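Local structure of kallikrein-10 (Homo sapiens, 5LPE) at residues A[32-37]-A[114-119]; A[94-99]-A[221-226]. The protein is a secreted, zymogen-like serine peptidase of the kallikrein family that zinc ions inhibit and that has a tumour-suppressor role in breast and prostate cancer. All blocks are in the same frame, centred on the assembly; numbering follows the deposited sequence.

Contact 1 (A[32-37]-A[114-119])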
loop_
_atom_site.group_PDB
_atom_site.type_symbol
_atom_site.label_atom_id
_atom_site.label_comp_id
_atom_site.label_asym_id
_atom_site.label_seq_id
_atom_site.Cartn_x
_atom_site.Cartn_y
_atom_site.Cartn_z
ATOM N N VAL A 32 -2.616 2.616 3.981
ATOM C CA VAL A 32 -2.411 4.046 3.833
ATOM C C VAL A 32 -3.590 4.793 4.420
ATOM O O VAL A 32 -4.738 4.365 4.315
ATOM C CB VAL A 32 -2.218 4.448 2.364
ATOM C CG1 VAL A 32 -1.357 5.692 2.291
ATOM C CG2 VAL A 32 -1.603 3.336 1.634
ATOM N N LEU A 33 -3.303 5.961 4.964
ATOM C CA LEU A 33 -4.344 6.848 5.452
ATOM C C LEU A 33 -4.773 7.703 4.270
ATOM O O LEU A 33 -4.013 8.550 3.793
ATOM C CB LEU A 33 -3.820 7.713 6.591
ATOM C CG LEU A 33 -4.888 8.463 7.373
ATOM C CD1 LEU A 33 -5.624 7.460 8.236
ATOM C CD2 LEU A 33 -4.255 9.544 8.215
ATOM N N VAL A 34 -5.966 7.439 3.759
ATOM C CA VAL A 34 -6.503 8.204 2.653
ATOM C C VAL A 34 -7.528 9.227 3.113
ATOM O O VAL A 34 -8.007 10.030 2.293
ATOM C CB VAL A 34 -7.097 7.232 1.610
ATOM C CG1 VAL A 34 -5.998 6.326 1.096
ATOM C CG2 VAL A 34 -8.185 6.359 2.244
ATOM N N ASP A 35 -7.891 9.205 4.390
ATOM C CA ASP A 35 -8.856 10.100 4.993
ATOM C C ASP A 35 -8.650 10.002 6.494
ATOM O O ASP A 35 -8.121 9.007 6.986
ATOM C CB ASP A 35 -10.282 9.714 4.600
ATOM C CG ASP A 35 -11.306 10.602 5.228
ATOM O OD1 ASP A 35 -11.433 11.737 4.754
ATOM O OD2 ASP A 35 -11.967 10.173 6.195
ATOM N N GLN A 36 -9.095 11.022 7.232
ATOM C CA GLN A 36 -8.877 10.990 8.675
ATOM C C GLN A 36 -9.548 9.780 9.325
ATOM O O GLN A 36 -9.136 9.354 10.407
ATOM C CB GLN A 36 -9.368 12.284 9.313
ATOM C CG GLN A 36 -10.818 12.613 8.977
ATOM C CD GLN A 36 -11.312 13.847 9.687
ATOM O OE1 GLN A 36 -10.527 14.712 10.069
ATOM N NE2 GLN A 36 -12.615 13.943 9.863
ATOM N N SER A 37 -10.626 9.270 8.737
ATOM C CA SER A 37 -11.293 8.073 9.237
ATOM C C SER A 37 -11.069 6.809 8.411
ATOM O O SER A 37 -11.651 5.776 8.749
ATOM C CB SER A 37 -12.795 8.334 9.391
ATOM O OG SER A 37 -13.030 8.980 10.625
ATOM N N LEU A 114 -2.722 10.731 2.705
ATOM C CA LEU A 114 -1.998 10.766 1.434
ATOM C C LEU A 114 -2.965 11.130 0.308
ATOM O O LEU A 114 -3.993 10.464 0.129
ATOM C CB LEU A 114 -1.327 9.414 1.155
ATOM C CG LEU A 114 0.029 9.248 0.450
ATOM C CD1 LEU A 114 0.073 7.863 -0.184
ATOM C CD2 LEU A 114 0.425 10.367 -0.509
ATOM N N GLN A 115 -2.649 12.206 -0.419
ATOM C CA GLN A 115 -3.459 12.598 -1.558
ATOM C C GLN A 115 -3.650 11.400 -2.488
ATOM O O GLN A 115 -2.690 10.714 -2.834
ATOM C CB GLN A 115 -2.772 13.753 -2.289
ATOM C CG GLN A 115 -3.572 14.365 -3.432
ATOM C CD GLN A 115 -2.780 15.412 -4.169
ATOM O OE1 GLN A 115 -3.329 16.421 -4.621
ATOM N NE2 GLN A 115 -1.477 15.173 -4.318
ATOM N N LEU A 116 -4.902 11.127 -2.849
ATOM C CA LEU A 116 -5.262 10.096 -3.811
ATOM C C LEU A 116 -4.854 10.487 -5.236
ATOM O O LEU A 116 -4.692 11.667 -5.542
ATOM C CB LEU A 116 -6.763 9.854 -3.721
ATOM C CG LEU A 116 -7.232 9.179 -2.440
ATOM C CD1 LEU A 116 -8.715 9.404 -2.231
ATOM C CD2 LEU A 116 -6.849 7.698 -2.472
ATOM N N PRO A 117 -4.663 9.513 -6.129
ATOM C CA PRO A 117 -4.254 9.854 -7.500
ATOM C C PRO A 117 -5.361 10.606 -8.221
ATOM O O PRO A 117 -6.525 10.204 -8.180
ATOM C CB PRO A 117 -3.990 8.486 -8.151
ATOM C CG PRO A 117 -4.873 7.576 -7.443
ATOM C CD PRO A 117 -4.900 8.067 -5.986
ATOM N N TYR A 118 -4.990 11.713 -8.856
ATOM C CA TYR A 118 -5.832 12.448 -9.787
ATOM C C TYR A 118 -5.525 12.085 -11.239
ATOM O O TYR A 118 -6.077 12.699 -12.161
ATOM C CB TYR A 118 -5.695 13.955 -9.549
ATOM C CG TYR A 118 -4.286 14.479 -9.638
ATOM C CD1 TYR A 118 -3.431 14.435 -8.550
ATOM C CD2 TYR A 118 -3.809 15.022 -10.818
ATOM C CE1 TYR A 118 -2.154 14.918 -8.638
ATOM C CE2 TYR A 118 -2.529 15.507 -10.915
ATOM C CZ TYR A 118 -1.708 15.456 -9.826
ATOM O OH TYR A 118 -0.428 15.951 -9.938
ATOM N N ARG A 119 -4.692 11.069 -11.452
ATOM C CA ARG A 119 -3.984 10.799 -12.694
ATOM C C ARG A 119 -3.285 9.453 -12.522
ATOM O O ARG A 119 -2.983 9.045 -11.397
ATOM C CB ARG A 119 -2.969 11.928 -12.932
ATOM C CG ARG A 119 -2.331 12.103 -14.292
ATOM C CD ARG A 119 -1.173 13.142 -14.166
ATOM N NE ARG A 119 -0.122 12.706 -13.237
ATOM C CZ ARG A 119 0.751 11.732 -13.504
ATOM N NH1 ARG A 119 0.693 11.093 -14.669
ATOM N NH2 ARG A 119 1.678 11.386 -12.612
#
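With CG1 anti to the backbone N (chi1 -152°), Val32 presents that methyl to Leu114, while Val34, whose CG1 is anti to its carbonyl carbon (chi1 -61°), brings its own CG1 to Leu116. The setting is the chymotrypsin-like double barrel of the S1 peptidases: residues 32-37 lie on strand 26-35 of the first barrel, where the chain turns a corner at Val34, and 114-119 belong to the irregular connection between the barrels. A single backbone hydrogen bond fixes the crossing, Leu114 N donating to Leu33 O at 2.8 Å. Its N-H...O angle of 165° and its approach almost along the C=O axis show a well-aligned bond, although 114-119 forms no strand. The side chains of Val32 and Val34, which flank Leu33 in sequence, meet those of Leu114 and Leu116. Val32 CG1 lies 3.6 Å from Leu114 CD1 and 3.9 Å from Leu114 CB, so the valine methyl meets both the root and one branch of the leucine, the two chains crossing obliquely. Farther along, Leu116 reaches Val34 with CD2 alone, its CG being anti to the carbonyl carbon and its first bond not aimed directly at the strand. Val32 also touches Leu197 and Ile200 of the second barrel, and Leu114 shares Leu197, which places this end of the contact between the barrels; Leu116 instead continues onto Met224 and Asn228 of helix 224-230. At the corner, Val34 and Asp35 form a classic beta bulge, followed by an Asx turn in which Ser37 N donates to Asp35 OD2 at 3.0 Å from above the carboxylate plane. The outer apolar pair is closed by Leu116 CD2, 3.9 Å from Val34 CG1 and 4.1 Å from Val34 CB.

Contact 2 (A[94-99]-A[221-226]); sequences HDLMLL and CKYMSW. With ZN (zinc ion), chain F.
Two aromatic rings each take a leucine methyl over one face: Tyr223 receives Leu96 CD2, and the six-membered ring of Trp226 receives Leu98 CD1. Both are CH-pi contacts by position, the first with CD2 4.0 Å from the Tyr223 centroid and 28° off the normal, the second with CD1 3.9 Å from the Trp226 centroid and shifted toward the rim. Leu98 and Trp226 meet tip to tip, CD1 standing 3.6 Å from Trp226 CH2; Leu96 and Tyr223 cross obliquely. At the edge of the indole lies Met97 CA, while Leu96 CB approaches CZ3 obliquely at 4.0 Å. The in-plane edge of Tyr223 belongs to His94: its ND1 and Tyr223 OH share a hydrogen bond of 2.4 Å, in which either could be the donor. The two rings meet rim to rim with planes at 75°, so the polar tips do the joining and neither ring covers the other. CG of Trp226 is anti to the backbone N (chi1 174°), which carries the indole from the first turn of the helix toward 94-99, and Tyr223 sits at the N-cap position of that helix. An alanine at Trp226 would remove the surface beneath Leu98 CD1 and beside Leu96 CB, and would probably loosen the helix against strand 97-101. His76 meets Tyr223 and Trp226 edge-to-face, extending the aromatic group. Asp95 points its first bond away from the helix, and its OD2 binds zinc at 2.1 Å. The arrangement is the packing of the C-terminal helix on the first barrel of a chymotrypsin-like fold, beside a zinc site formed by Asp92, Asp95 and His44, the last two charge-relay residues by similarity.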
loop_
_atom_site.group_PDB
_atom_site.type_symbol
_atom_site.label_atom_id
_atom_site.label_comp_id
_atom_site.label_asym_id
_atom_site.label_seq_id
_atom_site.Cartn_x
_atom_site.Cartn_y
_atom_site.Cartn_z
ATOM N N HIS A 94 -8.309 -7.650 -7.851
ATOM C CA HIS A 94 -9.019 -6.523 -7.237
ATOM C C HIS A 94 -8.847 -6.503 -5.718
ATOM O O HIS A 94 -9.795 -6.205 -4.986
ATOM C CB HIS A 94 -10.520 -6.518 -7.567
ATOM C CG HIS A 94 -10.853 -6.270 -9.008
ATOM N ND1 HIS A 94 -10.463 -5.133 -9.683
ATOM C CD2 HIS A 94 -11.579 -7.002 -9.889
ATOM C CE1 HIS A 94 -10.920 -5.183 -10.923
ATOM N NE2 HIS A 94 -11.598 -6.309 -11.073
ATOM N N ASP A 95 -7.644 -6.784 -5.205
ATOM C CA ASP A 95 -7.560 -6.876 -3.749
ATOM C C ASP A 95 -7.275 -5.478 -3.228
ATOM O O ASP A 95 -6.137 -5.013 -3.202
ATOM C CB ASP A 95 -6.542 -7.908 -3.258
ATOM C CG ASP A 95 -5.167 -7.731 -3.837
ATOM O OD1 ASP A 95 -5.029 -6.999 -4.845
ATOM O OD2 ASP A 95 -4.225 -8.356 -3.287
ATOM N N LEU A 96 -8.341 -4.875 -2.717
ATOM C CA LEU A 96 -8.415 -3.546 -2.143
ATOM C C LEU A 96 -9.434 -3.645 -1.028
ATOM O O LEU A 96 -10.469 -4.292 -1.188
ATOM C CB LEU A 96 -8.872 -2.509 -3.167
ATOM C CG LEU A 96 -7.871 -1.422 -3.516
ATOM C CD1 LEU A 96 -6.560 -2.057 -3.884
ATOM C CD2 LEU A 96 -8.432 -0.588 -4.645
ATOM N N MET A 97 -9.141 -3.024 0.096
ATOM C CA MET A 97 -10.069 -3.057 1.213
ATOM C C MET A 97 -9.968 -1.706 1.901
ATOM O O MET A 97 -8.861 -1.188 2.104
ATOM C CB MET A 97 -9.728 -4.214 2.159
ATOM C CG MET A 97 -10.615 -4.361 3.350
ATOM S SD MET A 97 -10.120 -5.728 4.445
ATOM C CE MET A 97 -8.408 -5.359 4.770
ATOM N N LEU A 98 -11.115 -1.121 2.220
ATOM C CA LEU A 98 -11.151 0.139 2.939
ATOM C C LEU A 98 -11.489 -0.160 4.391
ATOM O O LEU A 98 -12.496 -0.821 4.682
ATOM C CB LEU A 98 -12.131 1.123 2.293
ATOM C CG LEU A 98 -11.447 1.797 1.094
ATOM C CD1 LEU A 98 -12.416 2.402 0.111
ATOM C CD2 LEU A 98 -10.446 2.848 1.582
ATOM N N LEU A 99 -10.610 0.271 5.290
ATOM C CA LEU A 99 -10.787 0.113 6.725
ATOM C C LEU A 99 -11.261 1.435 7.312
ATOM O O LEU A 99 -10.609 2.470 7.126
ATOM C CB LEU A 99 -9.479 -0.325 7.382
ATOM C CG LEU A 99 -9.081 -1.764 7.058
ATOM C CD1 LEU A 99 -8.230 -2.346 8.154
ATOM C CD2 LEU A 99 -10.298 -2.646 6.832
ATOM N N CYS A 221 -5.476 4.627 -9.418
ATOM C CA CYS A 221 -6.146 5.575 -10.310
ATOM C C CYS A 221 -7.264 4.943 -11.122
ATOM O O CYS A 221 -7.963 5.673 -11.833
ATOM C CB CYS A 221 -5.157 6.188 -11.297
ATOM S SG CYS A 221 -4.537 4.982 -12.514
ATOM N N LYS A 222 -7.405 3.614 -11.089
ATOM C CA LYS A 222 -8.541 2.929 -11.691
ATOM C C LYS A 222 -9.677 2.675 -10.714
ATOM O O LYS A 222 -10.743 2.221 -11.140
ATOM C CB LYS A 222 -8.108 1.576 -12.276
ATOM C CG LYS A 222 -6.820 1.609 -13.097
ATOM C CD LYS A 222 -6.933 2.584 -14.249
ATOM C CE LYS A 222 -6.092 2.144 -15.420
ATOM N NZ LYS A 222 -6.275 3.128 -16.517
ATOM N N TYR A 223 -9.446 2.865 -9.419
ATOM C CA TYR A 223 -10.423 2.574 -8.378
ATOM C C TYR A 223 -11.064 3.813 -7.751
ATOM O O TYR A 223 -11.801 3.686 -6.768
ATOM C CB TYR A 223 -9.778 1.660 -7.330
ATOM C CG TYR A 223 -9.526 0.282 -7.923
ATOM C CD1 TYR A 223 -8.370 0.014 -8.637
ATOM C CD2 TYR A 223 -10.479 -0.730 -7.828
ATOM C CE1 TYR A 223 -8.146 -1.220 -9.204
ATOM C CE2 TYR A 223 -10.256 -1.995 -8.400
ATOM C CZ TYR A 223 -9.084 -2.224 -9.083
ATOM O OH TYR A 223 -8.829 -3.440 -9.669
ATOM N N MET A 224 -10.783 5.010 -8.269
ATOM C CA MET A 224 -11.203 6.232 -7.582
ATOM C C MET A 224 -12.722 6.324 -7.415
ATOM O O MET A 224 -13.207 6.843 -6.401
ATOM C CB MET A 224 -10.674 7.459 -8.320
ATOM C CG MET A 224 -9.176 7.592 -8.198
ATOM S SD MET A 224 -8.758 7.329 -6.488
ATOM C CE MET A 224 -9.416 8.842 -5.766
ATOM N N SER A 225 -13.489 5.839 -8.398
ATOM C CA SER A 225 -14.942 5.863 -8.273
ATOM C C SER A 225 -15.389 5.164 -7.001
ATOM O O SER A 225 -16.161 5.719 -6.212
ATOM C CB SER A 225 -15.595 5.213 -9.493
ATOM O OG SER A 225 -15.428 6.020 -10.649
ATOM N N TRP A 226 -14.907 3.939 -6.788
ATOM C CA TRP A 226 -15.285 3.172 -5.605
ATOM C C TRP A 226 -14.720 3.796 -4.334
ATOM O O TRP A 226 -15.442 3.945 -3.351
ATOM C CB TRP A 226 -14.824 1.717 -5.758
ATOM C CG TRP A 226 -15.021 0.874 -4.548
ATOM C CD1 TRP A 226 -16.202 0.371 -4.083
ATOM C CD2 TRP A 226 -14.006 0.409 -3.648
ATOM N NE1 TRP A 226 -15.987 -0.369 -2.946
ATOM C CE2 TRP A 226 -14.647 -0.362 -2.656
ATOM C CE3 TRP A 226 -12.624 0.577 -3.580
ATOM C CZ2 TRP A 226 -13.951 -0.956 -1.606
ATOM C CZ3 TRP A 226 -11.938 -0.025 -2.537
ATOM C CH2 TRP A 226 -12.604 -0.777 -1.565
HETATM ZN ZN ZN F . -3.641 -10.091 -2.343
#

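From the N terminus the segments run 32-37, 94-99, 114-119, 221-226, so the two contacts alternate and their loops cross. Contact 1 closes a loop of 76 intervening residues that includes 94-99; contact 2 closes one of 121 that includes 114-119 and all six strands of the second barrel. The first returns the inter-barrel connection to the first barrel, and the second brings the start of the C-terminal helix back to it. They also touch directly: Leu116 CB lies 3.5 Å from Met224 CE, and Pro117 CG 3.6 Å from Cys221 N. Just beyond Arg119, the Cys120-Cys221 disulfide joins the connection covalently to the second segment of contact 2.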